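Local coordinates for tubulin-like protein CetZ1 (Haloferax volcanii, PDB 4B46) that controls archaeal cell shape as a GTP-binding cytoskeletal protein and is essential for developing the rod-shaped cells needed for efficient swimming, at residues 165-170 and 282-287. Residues are numbered along the deposited sequence; the frame is centred on the assembly and turned at random.
Sequences LVFDND and RLTLPC. With GDP (guanosine-5'-diphosphate), chain B.
In the tubulin/FtsZ fold, strand 163-168 of the GTPase domain leads into the nucleotide pocket, and here Thr-284, in the loop between helix 265-280 and strand 294-301 of the C-terminal part, joins Val-166 and Asp-168 on that strand. Two hydrogen bonds fix the loop to the strand, one from the Thr-284 side chain and one to its backbone: Thr-284 OG1 donates to Val-166 O at 2.8 Å, almost in line with the carbonyl (C=O...donor angle 166°), and Asp-168 N reaches Thr-284 O at 2.8 Å with an N-H...acceptor angle of 168°. With chi1 at 59°, OG1 sits between its own backbone N and carbonyl carbon, where it can give its proton to Val-166 O and accept from Val-231 N of the neighbouring strand 228-237. An alanine here would probably leave Val-166 O without this donor and remove the acceptor offered to Val-231 N. On one side of these bonds Phe-167 CD2 packs against Thr-284 CB at 3.6 Å, the two side chains crossing at about a right angle; on the other, Val-166 CG1 lies 4.0 Å from Leu-285 CB. The side chain of Asp-168 turns to other partners: OD2 forms a salt bridge with Arg-354, and OD1 accepts from Asp-170 N in an Asx turn. That turn spans Asn-169, an experimentally established GTP-binding residue, whose amide reads the guanine twice: OD1 accepts from GDP N2, and ND2 donates to GDP N3 at 3.0 Å.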
loop_
_atom_site.group_PDB
_atom_site.type_symbol
_atom_site.label_atom_id
_atom_site.label_comp_id
_atom_site.label_asym_id
_atom_site.label_seq_id
_atom_site.Cartn_x
_atom_site.Cartn_y
_atom_site.Cartn_z
ATOM N N LEU A 165 -3.908 -3.155 -2.628
ATOM C CA LEU A 165 -2.800 -2.471 -3.269
ATOM C C LEU A 165 -1.564 -3.320 -3.019
ATOM O O LEU A 165 -1.343 -3.772 -1.895
ATOM C CB LEU A 165 -2.571 -1.085 -2.646
ATOM C CG LEU A 165 -3.606 0.068 -2.641
ATOM C CD1 LEU A 165 -3.709 0.742 -3.991
ATOM C CD2 LEU A 165 -4.989 -0.327 -2.158
ATOM N N VAL A 166 -0.753 -3.526 -4.051
ATOM C CA VAL A 166 0.399 -4.424 -3.930
ATOM C C VAL A 166 1.714 -3.713 -4.251
ATOM O O VAL A 166 1.806 -2.936 -5.210
ATOM C CB VAL A 166 0.230 -5.669 -4.835
ATOM C CG1 VAL A 166 1.474 -6.595 -4.783
ATOM C CG2 VAL A 166 -1.031 -6.432 -4.459
ATOM N N PHE A 167 2.722 -3.976 -3.427
ATOM C CA PHE A 167 4.096 -3.599 -3.722
ATOM C C PHE A 167 4.941 -4.870 -3.692
ATOM O O PHE A 167 4.943 -5.597 -2.695
ATOM C CB PHE A 167 4.621 -2.564 -2.718
ATOM C CG PHE A 167 5.981 -2.028 -3.067
ATOM C CD1 PHE A 167 7.130 -2.706 -2.680
ATOM C CD2 PHE A 167 6.109 -0.852 -3.797
ATOM C CE1 PHE A 167 8.389 -2.222 -3.011
ATOM C CE2 PHE A 167 7.361 -0.358 -4.136
ATOM C CZ PHE A 167 8.504 -1.047 -3.741
ATOM N N ASP A 168 5.650 -5.148 -4.783
ATOM C CA ASP A 168 6.431 -6.382 -4.890
ATOM C C ASP A 168 7.920 -6.116 -4.630
ATOM O O ASP A 168 8.605 -5.553 -5.485
ATOM C CB ASP A 168 6.218 -6.989 -6.288
ATOM C CG ASP A 168 6.781 -8.403 -6.426
ATOM O OD1 ASP A 168 7.458 -8.902 -5.494
ATOM O OD2 ASP A 168 6.533 -9.027 -7.479
ATOM N N ASN A 169 8.426 -6.517 -3.461
ATOM C CA ASN A 169 9.861 -6.375 -3.182
ATOM C C ASN A 169 10.741 -6.984 -4.265
ATOM O O ASN A 169 11.848 -6.511 -4.503
ATOM C CB ASN A 169 10.254 -7.023 -1.848
ATOM C CG ASN A 169 9.849 -6.190 -0.643
ATOM O OD1 ASN A 169 9.454 -5.024 -0.768
ATOM N ND2 ASN A 169 9.956 -6.789 0.538
ATOM N N ASP A 170 10.270 -8.045 -4.910
ATOM C CA ASP A 170 11.113 -8.721 -5.897
ATOM C C ASP A 170 11.438 -7.817 -7.100
ATOM O O ASP A 170 12.484 -7.964 -7.734
ATOM C CB ASP A 170 10.474 -10.028 -6.369
ATOM C CG ASP A 170 11.430 -10.874 -7.188
ATOM O OD1 ASP A 170 12.543 -11.155 -6.697
ATOM O OD2 ASP A 170 11.074 -11.261 -8.322
ATOM N N ARG A 282 8.705 1.519 -13.795
ATOM C CA ARG A 282 8.505 0.404 -12.874
ATOM C C ARG A 282 7.284 0.643 -11.976
ATOM O O ARG A 282 7.162 1.679 -11.321
ATOM C CB ARG A 282 9.761 0.177 -12.039
ATOM C CG ARG A 282 9.720 -1.080 -11.163
ATOM C CD ARG A 282 11.027 -1.243 -10.422
ATOM N NE ARG A 282 12.105 -1.590 -11.340
ATOM C CZ ARG A 282 13.336 -1.110 -11.257
ATOM N NH1 ARG A 282 13.641 -0.254 -10.289
ATOM N NH2 ARG A 282 14.259 -1.481 -12.142
ATOM N N LEU A 283 6.374 -0.324 -11.977
ATOM C CA LEU A 283 5.179 -0.281 -11.142
ATOM C C LEU A 283 5.428 -0.936 -9.784
ATOM O O LEU A 283 6.327 -1.753 -9.651
ATOM C CB LEU A 283 4.051 -1.020 -11.851
ATOM C CG LEU A 283 3.786 -0.527 -13.278
ATOM C CD1 LEU A 283 2.596 -1.270 -13.839
ATOM C CD2 LEU A 283 3.546 0.988 -13.302
ATOM N N THR A 284 4.624 -0.581 -8.786
ATOM C CA THR A 284 4.734 -1.211 -7.469
ATOM C C THR A 284 4.569 -2.721 -7.627
ATOM O O THR A 284 5.355 -3.504 -7.080
ATOM C CB THR A 284 3.712 -0.615 -6.455
ATOM O OG1 THR A 284 2.372 -0.786 -6.936
ATOM C CG2 THR A 284 3.983 0.875 -6.239
ATOM N N LEU A 285 3.564 -3.116 -8.410
ATOM C CA LEU A 285 3.412 -4.489 -8.883
ATOM C C LEU A 285 3.512 -4.519 -10.404
ATOM O O LEU A 285 2.623 -4.028 -11.087
ATOM C CB LEU A 285 2.058 -5.083 -8.452
ATOM C CG LEU A 285 1.704 -6.454 -9.061
ATOM C CD1 LEU A 285 2.683 -7.571 -8.617
ATOM C CD2 LEU A 285 0.265 -6.840 -8.735
ATOM N N PRO A 286 4.600 -5.092 -10.947
ATOM C CA PRO A 286 4.726 -5.136 -12.411
ATOM C C PRO A 286 3.595 -5.931 -13.059
ATOM O O PRO A 286 3.152 -6.952 -12.516
ATOM C CB PRO A 286 6.076 -5.835 -12.636
ATOM C CG PRO A 286 6.844 -5.552 -11.408
ATOM C CD PRO A 286 5.822 -5.552 -10.273
ATOM N N CYS A 287 3.115 -5.432 -14.194
ATOM C CA CYS A 287 2.054 -6.076 -14.957
ATOM C C CYS A 287 1.886 -5.337 -16.276
ATOM O O CYS A 287 2.495 -4.294 -16.491
ATOM C CB CYS A 287 0.732 -6.054 -14.178
ATOM S SG CYS A 287 0.085 -4.402 -13.801
HETATM P PB GDP B . 6.380 -10.881 10.261
HETATM O O1B GDP B . 6.360 -12.288 10.787
HETATM O O2B GDP B . 6.714 -9.870 11.335
HETATM O O3B GDP B . 5.039 -10.598 9.634
HETATM O O3A GDP B . 7.530 -10.897 9.151
HETATM P PA GDP B . 8.265 -9.591 8.593
HETATM O O1A GDP B . 7.338 -8.428 8.492
HETATM O O2A GDP B . 9.486 -9.302 9.421
HETATM O "O5'" GDP B . 8.725 -10.119 7.138
HETATM C "C5'" GDP B . 7.699 -10.495 6.217
HETATM C "C4'" GDP B . 8.141 -10.152 4.806
HETATM O "O4'" GDP B . 8.191 -8.745 4.645
HETATM C "C3'" GDP B . 9.568 -10.587 4.533
HETATM O "O3'" GDP B . 9.532 -11.917 4.034
HETATM C "C2'" GDP B . 10.075 -9.590 3.502
HETATM O "O2'" GDP B . 9.627 -9.950 2.194
HETATM C "C1'" GDP B . 9.295 -8.346 3.801
HETATM N N9 GDP B . 9.955 -7.321 4.621
HETATM C C8 GDP B . 10.496 -7.470 5.848
HETATM N N7 GDP B . 10.928 -6.270 6.321
HETATM C C5 GDP B . 10.620 -5.334 5.390
HETATM C C6 GDP B . 10.762 -3.869 5.244
HETATM O O6 GDP B . 11.303 -3.167 6.139
HETATM N N1 GDP B . 10.303 -3.317 4.114
HETATM C C2 GDP B . 9.725 -4.024 3.127
HETATM N N2 GDP B . 9.305 -3.373 2.016
HETATM N N3 GDP B . 9.551 -5.363 3.192
HETATM C C4 GDP B . 9.969 -6.042 4.281
#